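Local coordinates for mirolysin (Tannerella forsythia, PDB 6R7V), which probably cleaves proteins as a zinc-dependent metzincin peptidase of the pappalysin family, and is held here as its latent zymogen, at residues Pro236-Tyr241 with Tyr266-Tyr271; Arg4-Glu9 with Leu215-Gly220. The protein carries 1 engineered substitution. One frame throughout, in Å; residues are numbered along the deposited sequence.

Contact 1. Residues Pro236-Tyr241 with Tyr266-Tyr271; sequences PNQGGY and YMDYTY. With CA (calcium ion), chain B.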
loop_
_atom_site.group_PDB
_atom_site.type_symbol
_atom_site.label_atom_id
_atom_site.label_comp_id
_atom_site.label_asym_id
_atom_site.label_seq_id
_atom_site.Cartn_x
_atom_site.Cartn_y
_atom_site.Cartn_z
ATOM N N PRO A 236 -8.100 7.637 -15.430
ATOM C CA PRO A 236 -8.871 8.844 -15.810
ATOM C C PRO A 236 -8.849 9.916 -14.730
ATOM O O PRO A 236 -8.944 9.584 -13.548
ATOM C CB PRO A 236 -10.292 8.314 -15.979
ATOM C CG PRO A 236 -10.124 6.844 -16.311
ATOM C CD PRO A 236 -8.924 6.408 -15.506
ATOM N N ASN A 237 -8.737 11.196 -15.134
ATOM C CA ASN A 237 -8.814 12.327 -14.213
ATOM C C ASN A 237 -10.115 12.214 -13.454
ATOM O O ASN A 237 -11.172 11.946 -14.036
ATOM C CB ASN A 237 -8.735 13.647 -14.962
ATOM C CG ASN A 237 -8.498 14.858 -14.104
ATOM O OD1 ASN A 237 -8.482 14.801 -12.878
ATOM N ND2 ASN A 237 -8.312 15.998 -14.741
ATOM N N GLN A 238 -10.054 12.359 -12.155
ATOM C CA GLN A 238 -11.213 12.085 -11.323
ATOM C C GLN A 238 -11.395 13.213 -10.315
ATOM O O GLN A 238 -10.406 13.731 -9.818
ATOM C CB GLN A 238 -10.962 10.718 -10.627
ATOM C CG GLN A 238 -12.048 10.245 -9.659
ATOM C CD GLN A 238 -11.814 8.839 -9.155
ATOM O OE1 GLN A 238 -11.352 7.953 -9.871
ATOM N NE2 GLN A 238 -12.115 8.606 -7.905
ATOM N N GLY A 239 -12.645 13.589 -10.026
ATOM C CA GLY A 239 -12.939 14.673 -9.074
ATOM C C GLY A 239 -12.545 14.301 -7.656
ATOM O O GLY A 239 -11.431 14.590 -7.215
ATOM N N GLY A 240 -13.473 13.665 -6.959
ATOM C CA GLY A 240 -13.268 13.230 -5.590
ATOM C C GLY A 240 -13.209 11.723 -5.475
ATOM O O GLY A 240 -13.229 11.000 -6.490
ATOM N N TYR A 241 -13.065 11.232 -4.271
ATOM C CA TYR A 241 -13.025 9.804 -4.058
ATOM C C TYR A 241 -14.393 9.200 -4.248
ATOM O O TYR A 241 -15.421 9.884 -4.161
ATOM C CB TYR A 241 -12.494 9.455 -2.645
ATOM C CG TYR A 241 -13.299 10.038 -1.490
ATOM C CD1 TYR A 241 -12.839 11.149 -0.779
ATOM C CD2 TYR A 241 -14.509 9.470 -1.097
ATOM C CE1 TYR A 241 -13.582 11.696 0.268
ATOM C CE2 TYR A 241 -15.266 10.019 -0.063
ATOM C CZ TYR A 241 -14.807 11.147 0.603
ATOM O OH TYR A 241 -15.530 11.687 1.650
ATOM N N TYR A 266 -7.601 -0.038 -7.087
ATOM C CA TYR A 266 -7.276 -0.187 -5.664
ATOM C C TYR A 266 -6.940 1.119 -4.967
ATOM O O TYR A 266 -7.025 1.170 -3.725
ATOM C CB TYR A 266 -6.074 -1.131 -5.493
ATOM C CG TYR A 266 -6.307 -2.528 -6.049
ATOM C CD1 TYR A 266 -7.370 -3.304 -5.615
ATOM C CD2 TYR A 266 -5.480 -3.056 -7.033
ATOM C CE1 TYR A 266 -7.631 -4.556 -6.168
ATOM C CE2 TYR A 266 -5.705 -4.329 -7.562
ATOM C CZ TYR A 266 -6.788 -5.062 -7.136
ATOM O OH TYR A 266 -7.024 -6.302 -7.668
ATOM N N MET A 267 -6.561 2.165 -5.711
ATOM C CA MET A 267 -6.182 3.431 -5.108
ATOM C C MET A 267 -7.357 4.398 -4.954
ATOM O O MET A 267 -7.143 5.574 -4.677
ATOM C CB MET A 267 -5.044 4.082 -5.907
ATOM C CG MET A 267 -3.780 3.187 -5.967
ATOM S SD MET A 267 -3.267 2.395 -4.394
ATOM C CE MET A 267 -2.894 3.864 -3.389
ATOM N N ASP A 268 -8.591 3.882 -5.057
ATOM C CA ASP A 268 -9.772 4.680 -4.725
ATOM C C ASP A 268 -10.160 4.323 -3.269
ATOM O O ASP A 268 -9.377 3.678 -2.559
ATOM C CB ASP A 268 -10.930 4.452 -5.746
ATOM C CG ASP A 268 -11.865 5.659 -5.889
ATOM O OD1 ASP A 268 -12.001 6.428 -4.916
ATOM O OD2 ASP A 268 -12.435 5.840 -6.967
ATOM N N TYR A 269 -11.349 4.773 -2.805
ATOM C CA TYR A 269 -11.832 4.540 -1.440
ATOM C C TYR A 269 -13.035 3.613 -1.407
ATOM O O TYR A 269 -13.762 3.570 -0.413
ATOM C CB TYR A 269 -12.195 5.862 -0.737
ATOM C CG TYR A 269 -11.070 6.623 -0.072
ATOM C CD1 TYR A 269 -9.778 6.095 -0.010
ATOM C CD2 TYR A 269 -11.308 7.845 0.548
ATOM C CE1 TYR A 269 -8.761 6.762 0.674
ATOM C CE2 TYR A 269 -10.298 8.529 1.215
ATOM C CZ TYR A 269 -9.029 7.977 1.288
ATOM O OH TYR A 269 -8.025 8.676 1.911
ATOM N N THR A 270 -13.247 2.857 -2.483
ATOM C CA THR A 270 -14.384 1.958 -2.580
ATOM C C THR A 270 -14.236 0.695 -1.701
ATOM O O THR A 270 -13.135 0.396 -1.206
ATOM C CB THR A 270 -14.597 1.585 -4.040
ATOM O OG1 THR A 270 -13.347 1.250 -4.608
ATOM C CG2 THR A 270 -15.222 2.732 -4.831
ATOM N N TYR A 271 -15.342 -0.044 -1.518
ATOM C CA TYR A 271 -15.356 -1.297 -0.761
ATOM C C TYR A 271 -14.416 -2.313 -1.358
ATOM O O TYR A 271 -14.272 -2.361 -2.573
ATOM C CB TYR A 271 -16.747 -1.919 -0.761
ATOM C CG TYR A 271 -17.816 -1.241 0.051
ATOM C CD1 TYR A 271 -17.494 -0.290 1.023
ATOM C CD2 TYR A 271 -19.144 -1.598 -0.096
ATOM C CE1 TYR A 271 -18.488 0.304 1.809
ATOM C CE2 TYR A 271 -20.138 -1.033 0.694
ATOM C CZ TYR A 271 -19.808 -0.073 1.636
ATOM O OH TYR A 271 -20.830 0.488 2.379
HETATM CA CA CA B . -9.477 15.355 -8.333
HETATM O O HOH W 1 -8.062 15.363 -10.247
#
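The Met-turn of the metzincin fold, here built round M267, runs on into D268 and Y269, which meet Q238 and Y241 of a calcium-binding loop. Q238 reaches over in an extended chain, with CG trans to the backbone N (chi1 178°), and presents its amide nitrogen to the aspartate. NE2 donates to D268 OD2 at 2.9 Å, keeping the acceptor close to its own amide plane while coming at the carboxylate from above. The same NE2 also gives a nearly straight bond to G240 O at 3.0 Å, with an N-H...O angle of 170°. D268 OD1 takes the backbone N of Y269 at 2.8 Å on its anti side and also receives N242 N. Beside this polar cluster Y269 lays CD2 over one face of the Y241 ring, 3.6 Å from Y241 CG; the ring planes are inclined by 44°. The hydroxyl of Y269 is bonded to E9. Behind the glutamine side chain, Q238 O and G239 O each bind calcium at 2.4 Å, in a site completed by W219, D222, S225 and water 1. With two acceptors gripping NE2, the Q238 amide is fixed in rotation, and the buried D268 carboxylate is met by several N-H donors, which would probably stabilise its negative charge. The calcium loop is thereby bonded directly to the turn beneath the catalytic zinc.

Contact 2. Residues Arg4-Glu9 with Leu215-Gly220; sequences RTCGSE and LRHIWG. With ZN (zinc ion), chain D; CA (calcium ion), chain B.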
loop_
_atom_site.group_PDB
_atom_site.type_symbol
_atom_site.label_atom_id
_atom_site.label_comp_id
_atom_site.label_asym_id
_atom_site.label_seq_id
_atom_site.Cartn_x
_atom_site.Cartn_y
_atom_site.Cartn_z
ATOM N N ARG A 4 -13.853 4.467 2.781
ATOM C CA ARG A 4 -12.520 4.053 3.228
ATOM C C ARG A 4 -11.774 5.245 3.856
ATOM O O ARG A 4 -11.938 6.379 3.401
ATOM C CB ARG A 4 -11.746 3.449 2.036
ATOM C CG ARG A 4 -10.251 3.236 2.203
ATOM C CD ARG A 4 -9.580 2.606 0.963
ATOM N NE ARG A 4 -10.291 1.438 0.427
ATOM C CZ ARG A 4 -10.293 0.227 0.981
ATOM N NH1 ARG A 4 -9.641 0.007 2.123
ATOM N NH2 ARG A 4 -10.955 -0.770 0.408
ATOM N N THR A 5 -11.007 4.990 4.942
ATOM C CA THR A 5 -10.183 6.014 5.600
ATOM C C THR A 5 -8.731 5.622 5.408
ATOM O O THR A 5 -8.393 4.434 5.439
ATOM C CB THR A 5 -10.532 6.180 7.062
ATOM O OG1 THR A 5 -10.407 4.898 7.666
ATOM C CG2 THR A 5 -11.925 6.757 7.280
ATOM N N CYS A 6 -7.876 6.603 5.176
ATOM C CA CYS A 6 -6.472 6.367 4.896
ATOM C C CYS A 6 -5.649 7.527 5.372
ATOM O O CYS A 6 -6.049 8.675 5.164
ATOM C CB CYS A 6 -6.291 6.124 3.400
ATOM S SG CYS A 6 -4.576 5.900 2.873
ATOM N N GLY A 7 -4.507 7.251 5.985
ATOM C CA GLY A 7 -3.657 8.330 6.465
ATOM C C GLY A 7 -2.593 8.755 5.472
ATOM O O GLY A 7 -1.659 9.471 5.861
ATOM N N SER A 8 -2.704 8.347 4.182
ATOM C CA SER A 8 -1.692 8.685 3.192
ATOM C C SER A 8 -2.204 9.542 2.048
ATOM O O SER A 8 -1.884 9.300 0.892
ATOM C CB SER A 8 -1.051 7.423 2.643
ATOM O OG SER A 8 -0.409 6.706 3.682
ATOM N N GLU A 9 -2.917 10.606 2.382
ATOM C CA GLU A 9 -3.348 11.565 1.380
ATOM C C GLU A 9 -2.203 12.534 1.102
ATOM O O GLU A 9 -1.467 12.894 2.021
ATOM C CB GLU A 9 -4.597 12.323 1.864
ATOM C CG GLU A 9 -5.836 11.438 1.995
ATOM C CD GLU A 9 -7.108 12.037 2.570
ATOM O OE1 GLU A 9 -8.127 11.309 2.627
ATOM O OE2 GLU A 9 -7.091 13.224 2.969
ATOM N N LEU A 215 2.359 4.914 -5.236
ATOM C CA LEU A 215 1.092 5.334 -5.837
ATOM C C LEU A 215 0.343 6.297 -4.954
ATOM O O LEU A 215 0.391 6.190 -3.709
ATOM C CB LEU A 215 0.183 4.127 -6.114
ATOM C CG LEU A 215 0.753 3.052 -7.028
ATOM C CD1 LEU A 215 -0.299 2.002 -7.311
ATOM C CD2 LEU A 215 1.304 3.640 -8.338
ATOM N N ARG A 216 -0.432 7.163 -5.604
ATOM C CA ARG A 216 -1.287 8.140 -4.931
ATOM C C ARG A 216 -2.741 7.802 -5.136
ATOM O O ARG A 216 -3.130 7.139 -6.114
ATOM C CB ARG A 216 -1.044 9.523 -5.528
ATOM C CG ARG A 216 0.357 10.022 -5.301
ATOM C CD ARG A 216 0.421 11.466 -5.678
ATOM N NE ARG A 216 1.796 11.939 -5.726
ATOM C CZ ARG A 216 2.122 13.211 -5.909
ATOM N NH1 ARG A 216 1.177 14.140 -5.996
ATOM N NH2 ARG A 216 3.393 13.568 -5.992
ATOM N N HIS A 217 -3.586 8.396 -4.298
ATOM C CA HIS A 217 -5.028 8.298 -4.507
ATOM C C HIS A 217 -5.396 8.730 -5.904
ATOM O O HIS A 217 -4.912 9.760 -6.392
ATOM C CB HIS A 217 -5.748 9.155 -3.496
ATOM C CG HIS A 217 -5.645 8.589 -2.126
ATOM N ND1 HIS A 217 -5.632 9.400 -1.025
ATOM C CD2 HIS A 217 -5.526 7.303 -1.726
ATOM C CE1 HIS A 217 -5.534 8.595 0.021
ATOM N NE2 HIS A 217 -5.426 7.325 -0.346
ATOM N N ILE A 218 -6.266 7.939 -6.541
ATOM C CA ILE A 218 -6.556 8.111 -7.963
ATOM C C ILE A 218 -7.202 9.486 -8.282
ATOM O O ILE A 218 -7.031 10.016 -9.379
ATOM C CB ILE A 218 -7.436 6.945 -8.445
ATOM C CG1 ILE A 218 -7.592 6.945 -9.964
ATOM C CG2 ILE A 218 -8.812 6.926 -7.733
ATOM C CD1 ILE A 218 -8.102 5.608 -10.511
ATOM N N TRP A 219 -7.932 10.052 -7.323
ATOM C CA TRP A 219 -8.596 11.341 -7.555
ATOM C C TRP A 219 -7.692 12.563 -7.282
ATOM O O TRP A 219 -8.144 13.705 -7.479
ATOM C CB TRP A 219 -9.890 11.450 -6.743
ATOM C CG TRP A 219 -9.667 11.603 -5.282
ATOM C CD1 TRP A 219 -9.608 12.764 -4.574
ATOM C CD2 TRP A 219 -9.427 10.545 -4.345
ATOM N NE1 TRP A 219 -9.325 12.493 -3.251
ATOM C CE2 TRP A 219 -9.225 11.140 -3.082
ATOM C CE3 TRP A 219 -9.427 9.145 -4.439
ATOM C CZ2 TRP A 219 -8.974 10.387 -1.926
ATOM C CZ3 TRP A 219 -9.165 8.400 -3.299
ATOM C CH2 TRP A 219 -8.970 9.024 -2.049
ATOM N N GLY A 220 -6.457 12.352 -6.843
ATOM C CA GLY A 220 -5.525 13.469 -6.692
ATOM C C GLY A 220 -5.527 14.250 -5.394
ATOM O O GLY A 220 -4.838 15.266 -5.308
HETATM ZN ZN ZN D . -4.693 5.730 0.667
HETATM CA CA CA B . -9.477 15.355 -8.333
HETATM O O HOH W 2 -2.381 9.603 -1.958
HETATM O O HOH W 1 -8.062 15.363 -10.247
#
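C6 and E9 both come to the edge of the H217 imidazole, near its plane, in the cysteine switch that keeps this pappalysin zymogen latent. C6 SG and H217 NE2 meet at the zinc, bound at 2.2 Å and 2.0 Å respectively, and H207 and H211 of helix 203-212 complete the site. SG reaches the metal because it stands trans to its own backbone N (chi1 177°). It also accepts S8 N at 3.3 Å, a bond that would draw off some charge from a thiolate. Further round the same ring edge, E9 CG packs 3.5 Å from H217 CE1, with the glutamate carboxylate turned almost perpendicular to the imidazole, the planes 79° apart; the partner of that carboxylate is Y269, whose hydroxyl is hydrogen-bonded to E9 OE1. The other ring nitrogen, ND1, is held by D221. The two ring faces are covered differently: W219 CH2 sits 3.3 Å above one, off toward the rim, and a water lies over the opposite one. W219 serves a second metal through its backbone, where its O binds calcium at 2.3 Å. The water over the imidazole joins the segments, donating to S8 O at 2.9 Å and accepting from H217 N at 2.9 Å.

How the contacts relate
From the N terminus, the chain enters contact 2 with residues 4-9 and returns to it only at 215-220, after the main sheet and helix 203-212, so this contact closes a loop of 205 residues. Contact 1 then opens at 236-241 and closes a much shorter loop of 24 residues at 266-271. The two are in series, neither nested nor crossed, yet their centres lie about 8 Å apart. Strand 269-270 touches the N-terminal segment, where T270 O probably accepts a hydrogen bond from R4 NH2. Residues 215-220 and 236-241 also share one calcium ion, so propeptide, zinc-binding loop, calcium loop and Met-turn form one connected cluster.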